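Putative exported protein (Bordetella pertussis Tohama I, PDB 2PFY) binds pyroglutamic acid as an extracytoplasmic solute receptor of the DctP family, probably delivering it to a tripartite ATP-independent periplasmic (TRAP) transporter. Local coordinates at residues Q22-E26 against K235-R239; P184-V188 against L251-L255. Residue numbers count along the deposited sequence, not the author numbering.

Contact 1 (Q22-E26 against K235-R239)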
# COMPACT_ATOMS: atom_id res chain seq x y z
N GLN A 22 5.70 13.45 -9.70
CA GLN A 22 6.72 13.47 -10.75
C GLN A 22 6.16 12.82 -12.03
O GLN A 22 6.44 13.28 -13.17
CB GLN A 22 8.00 12.78 -10.26
CG GLN A 22 9.13 12.79 -11.33
CD GLN A 22 10.48 12.37 -10.79
OE1 GLN A 22 10.72 12.33 -9.57
NE2 GLN A 22 11.37 12.01 -11.71
N PHE A 23 5.39 11.75 -11.83
CA PHE A 23 4.67 11.09 -12.94
C PHE A 23 3.74 12.07 -13.67
O PHE A 23 3.76 12.14 -14.91
CB PHE A 23 3.90 9.85 -12.42
CG PHE A 23 2.75 9.43 -13.31
CD1 PHE A 23 2.98 8.66 -14.46
CD2 PHE A 23 1.45 9.81 -13.00
CE1 PHE A 23 1.91 8.30 -15.31
CE2 PHE A 23 0.35 9.46 -13.85
CZ PHE A 23 0.59 8.69 -14.99
N ALA A 24 2.95 12.86 -12.92
CA ALA A 24 2.08 13.88 -13.53
C ALA A 24 2.91 14.92 -14.33
O ALA A 24 2.55 15.32 -15.47
CB ALA A 24 1.18 14.58 -12.43
N ASP A 25 4.02 15.36 -13.73
CA ASP A 25 4.95 16.29 -14.38
C ASP A 25 5.55 15.71 -15.65
O ASP A 25 5.68 16.42 -16.65
CB ASP A 25 6.10 16.70 -13.45
CG ASP A 25 5.67 17.69 -12.39
OD1 ASP A 25 4.64 18.37 -12.57
OD2 ASP A 25 6.38 17.77 -11.36
N GLU A 26 5.94 14.43 -15.60
CA GLU A 26 6.55 13.77 -16.74
C GLU A 26 5.56 13.55 -17.89
O GLU A 26 5.94 13.66 -19.05
CB GLU A 26 7.27 12.48 -16.32
CG GLU A 26 8.63 12.86 -15.61
CD GLU A 26 9.42 11.67 -15.06
OE1 GLU A 26 8.99 10.48 -15.18
OE2 GLU A 26 10.49 11.95 -14.48
N LYS A 235 8.30 4.41 -16.01
CA LYS A 235 9.37 5.14 -15.34
C LYS A 235 9.05 5.33 -13.86
O LYS A 235 9.93 5.23 -12.99
CB LYS A 235 9.58 6.51 -16.00
CG LYS A 235 10.51 6.50 -17.26
CD LYS A 235 10.96 7.94 -17.65
CE LYS A 235 12.31 8.39 -16.99
NZ LYS A 235 12.25 9.27 -15.73
N ALA A 236 7.78 5.61 -13.57
CA ALA A 236 7.32 5.74 -12.17
C ALA A 236 7.43 4.44 -11.37
O ALA A 236 7.79 4.46 -10.19
CB ALA A 236 5.88 6.31 -12.11
N GLU A 237 7.14 3.32 -12.01
CA GLU A 237 7.18 2.03 -11.35
C GLU A 237 8.65 1.72 -10.97
O GLU A 237 8.93 1.30 -9.83
CB GLU A 237 6.55 0.94 -12.24
CG GLU A 237 6.54 -0.48 -11.64
CD GLU A 237 5.38 -1.33 -12.12
OE1 GLU A 237 4.28 -0.78 -12.41
OE2 GLU A 237 5.56 -2.57 -12.23
N ILE A 238 9.56 1.97 -11.91
CA ILE A 238 11.00 1.77 -11.65
C ILE A 238 11.46 2.71 -10.52
O ILE A 238 12.13 2.27 -9.57
CB ILE A 238 11.84 1.95 -12.95
CG1 ILE A 238 11.46 0.87 -13.98
CG2 ILE A 238 13.37 1.95 -12.62
CD1 ILE A 238 11.81 1.23 -15.44
N ARG A 239 11.11 3.99 -10.62
CA ARG A 239 11.49 5.01 -9.63
C ARG A 239 10.94 4.60 -8.26
O ARG A 239 11.63 4.74 -7.23
CB ARG A 239 10.94 6.38 -10.07
CG ARG A 239 11.31 7.57 -9.21
CD ARG A 239 10.49 8.86 -9.62
NE ARG A 239 10.52 8.93 -11.03
CZ ARG A 239 9.50 9.07 -11.86
NH1 ARG A 239 8.22 9.29 -11.51
NH2 ARG A 239 9.84 9.03 -13.11
O HOH W 1 6.96 9.14 -14.39

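Contact 2 (P184-V188 against L251-L255). With PCA (pyroglutamic acid), chain E.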
# COMPACT_ATOMS: atom_id res chain seq x y z
N PRO A 184 7.89 2.18 8.03
CA PRO A 184 8.59 3.36 8.55
C PRO A 184 8.29 4.63 7.73
O PRO A 184 8.47 5.73 8.25
CB PRO A 184 10.07 2.96 8.49
CG PRO A 184 10.15 1.88 7.37
CD PRO A 184 8.82 1.13 7.56
N ALA A 185 7.80 4.50 6.49
CA ALA A 185 7.44 5.71 5.71
C ALA A 185 6.26 6.45 6.35
O ALA A 185 6.30 7.67 6.49
CB ALA A 185 7.10 5.35 4.26
N THR A 186 5.22 5.70 6.70
CA THR A 186 4.05 6.28 7.41
C THR A 186 4.49 6.78 8.79
O THR A 186 4.03 7.83 9.26
CB THR A 186 2.93 5.25 7.52
OG1 THR A 186 2.39 5.04 6.20
CG2 THR A 186 1.78 5.75 8.45
N GLY A 187 5.37 6.02 9.44
CA GLY A 187 5.94 6.47 10.72
C GLY A 187 6.59 7.86 10.63
O GLY A 187 6.39 8.71 11.50
N VAL A 188 7.39 8.08 9.59
CA VAL A 188 7.97 9.42 9.37
C VAL A 188 6.96 10.45 8.85
O VAL A 188 6.88 11.56 9.41
CB VAL A 188 9.28 9.34 8.47
CG1 VAL A 188 9.90 10.76 8.17
CG2 VAL A 188 10.32 8.47 9.19
N LEU A 251 14.47 5.98 6.65
CA LEU A 251 13.21 6.22 7.36
C LEU A 251 13.23 5.56 8.75
O LEU A 251 12.78 6.13 9.72
CB LEU A 251 12.02 5.71 6.52
CG LEU A 251 11.84 6.53 5.22
CD1 LEU A 251 10.86 5.77 4.26
CD2 LEU A 251 11.31 7.92 5.46
N THR A 252 13.76 4.36 8.83
CA THR A 252 13.88 3.63 10.10
C THR A 252 14.84 4.38 11.04
O THR A 252 14.52 4.58 12.21
CB THR A 252 14.34 2.20 9.86
OG1 THR A 252 13.47 1.63 8.89
CG2 THR A 252 14.26 1.34 11.16
N ASP A 253 15.98 4.84 10.51
CA ASP A 253 16.94 5.65 11.32
C ASP A 253 16.25 6.91 11.83
O ASP A 253 16.51 7.35 12.97
CB ASP A 253 18.17 6.05 10.51
CG ASP A 253 19.06 4.86 10.09
OD1 ASP A 253 19.15 3.83 10.80
OD2 ASP A 253 19.72 4.97 9.03
N THR A 254 15.37 7.51 11.01
CA THR A 254 14.63 8.71 11.42
C THR A 254 13.76 8.49 12.67
O THR A 254 13.71 9.37 13.55
CB THR A 254 13.80 9.31 10.24
OG1 THR A 254 14.68 9.67 9.18
CG2 THR A 254 13.03 10.59 10.69
N LEU A 255 13.06 7.36 12.73
CA LEU A 255 12.24 7.00 13.89
C LEU A 255 13.12 6.99 15.15
O LEU A 255 12.75 7.59 16.15
CB LEU A 255 11.64 5.59 13.68
CG LEU A 255 10.72 5.42 12.45
CD1 LEU A 255 10.25 3.99 12.40
CD2 LEU A 255 9.49 6.40 12.46
N PCA E . 1.28 2.87 4.99
CA PCA E . -0.14 2.73 4.59
CB PCA E . -0.37 1.35 4.02
CG PCA E . 0.93 0.62 4.16
CD PCA E . 1.89 1.62 4.72
OE PCA E . 3.09 1.40 4.89
C PCA E . -1.04 2.96 5.79
O PCA E . -2.26 3.14 5.70
OXT PCA E . -0.54 2.98 6.89

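Contact 1 (Q22-E26 against K235-R239)
This is a mostly polar helix-helix contact, held by a salt-bridge network. It pairs helix 15-30 with the long helix 223-257 beside the five-stranded sheet. The two segments run nearly antiparallel, at 151°, with axes 10.6 Å apart. Glu26 is the hub. Glu26 OE1 lies 2.7 Å from Arg239 NH2, at the edge of the guanidinium, and Glu26 OE2 lies 3.4 Å from Lys235 NZ. Both are salt bridges, though weak as hydrogen bonds. Gln22 NE2 donates to Glu26 OE2 at 2.9 Å, one turn along the same helix, and lies over one face of the Arg239 guanidinium. Water 1 donates to Glu26 OE1 (2.6 Å) and accepts from Arg239 NH1 (3.1 Å). On the inner side, Phe23 CB meets Ala236 CB at 4.1 Å. The Phe23 ring leads away to Tyr116 and Val115 of strand 112-119. One carboxylate thus faces two cationic side chains, so charge pairing joins the helices at their more exposed side, while Phe23 CB and the Ala236 methyl meet beneath.

Contact 2 (P184-V188 against L251-L255)
Pro184 opens helix 184-189 with its ring turned to helix 223-257. Pro184 CB lies 3.9 Å from Leu251 CB and 4.0 Å from Leu255 CD1, and Pro184 CG lies 3.7 Å from Thr252 OG1, whose hydrogen bond goes to Thr248 O. Leu251 and Leu255 are both mt. In this conformation Leu251 CD1 lies 3.8 Å from Ala185 CB, and Leu255 CD2 lies 3.7 Å from Gly187 C. A CB on Gly187 would clash with Leu255 CD2. The t rotamer of Val188 sets Val188 CG2 3.4 Å from Leu251 O and 3.7 Å from Thr254 CB. The segments cross at 47°, axes 8.7 Å apart, without a hydrogen bond. In this periplasmic binding protein fold, the short helix has its other side on the ligand pocket. There the CA-to-CB bond of Thr186 points away from helix 223-257, and Thr186 OG1 accepts a 2.7 Å hydrogen bond from PCA N. Ser183 and Thr182 also hydrogen-bond the ligand. Tyr199 of strand 198-201 packs against Pro184, Thr252 and Leu255.

How the contacts relate
From the N terminus, the chain first enters contact 1 at residues 22-26, on helix 15-30. It then passes through strand 112-119 and the pocket residues Arg143 and Thr165 before reaching 184-188, where contact 2 begins. Helix 223-257 supplies both remaining segments. Residues 235-239 close the 208-residue loop of contact 1, and 251-255 close the 62-residue loop of contact 2. The segments alternate, so the two loops cross. The contacts do not touch: their centres are 23 Å apart and their nearest atoms about 12 Å. Contact 1 lies against strands 35-40 and 112-119, contact 2 against strands 198-201 and 261-264, so the long helix spans both sheets.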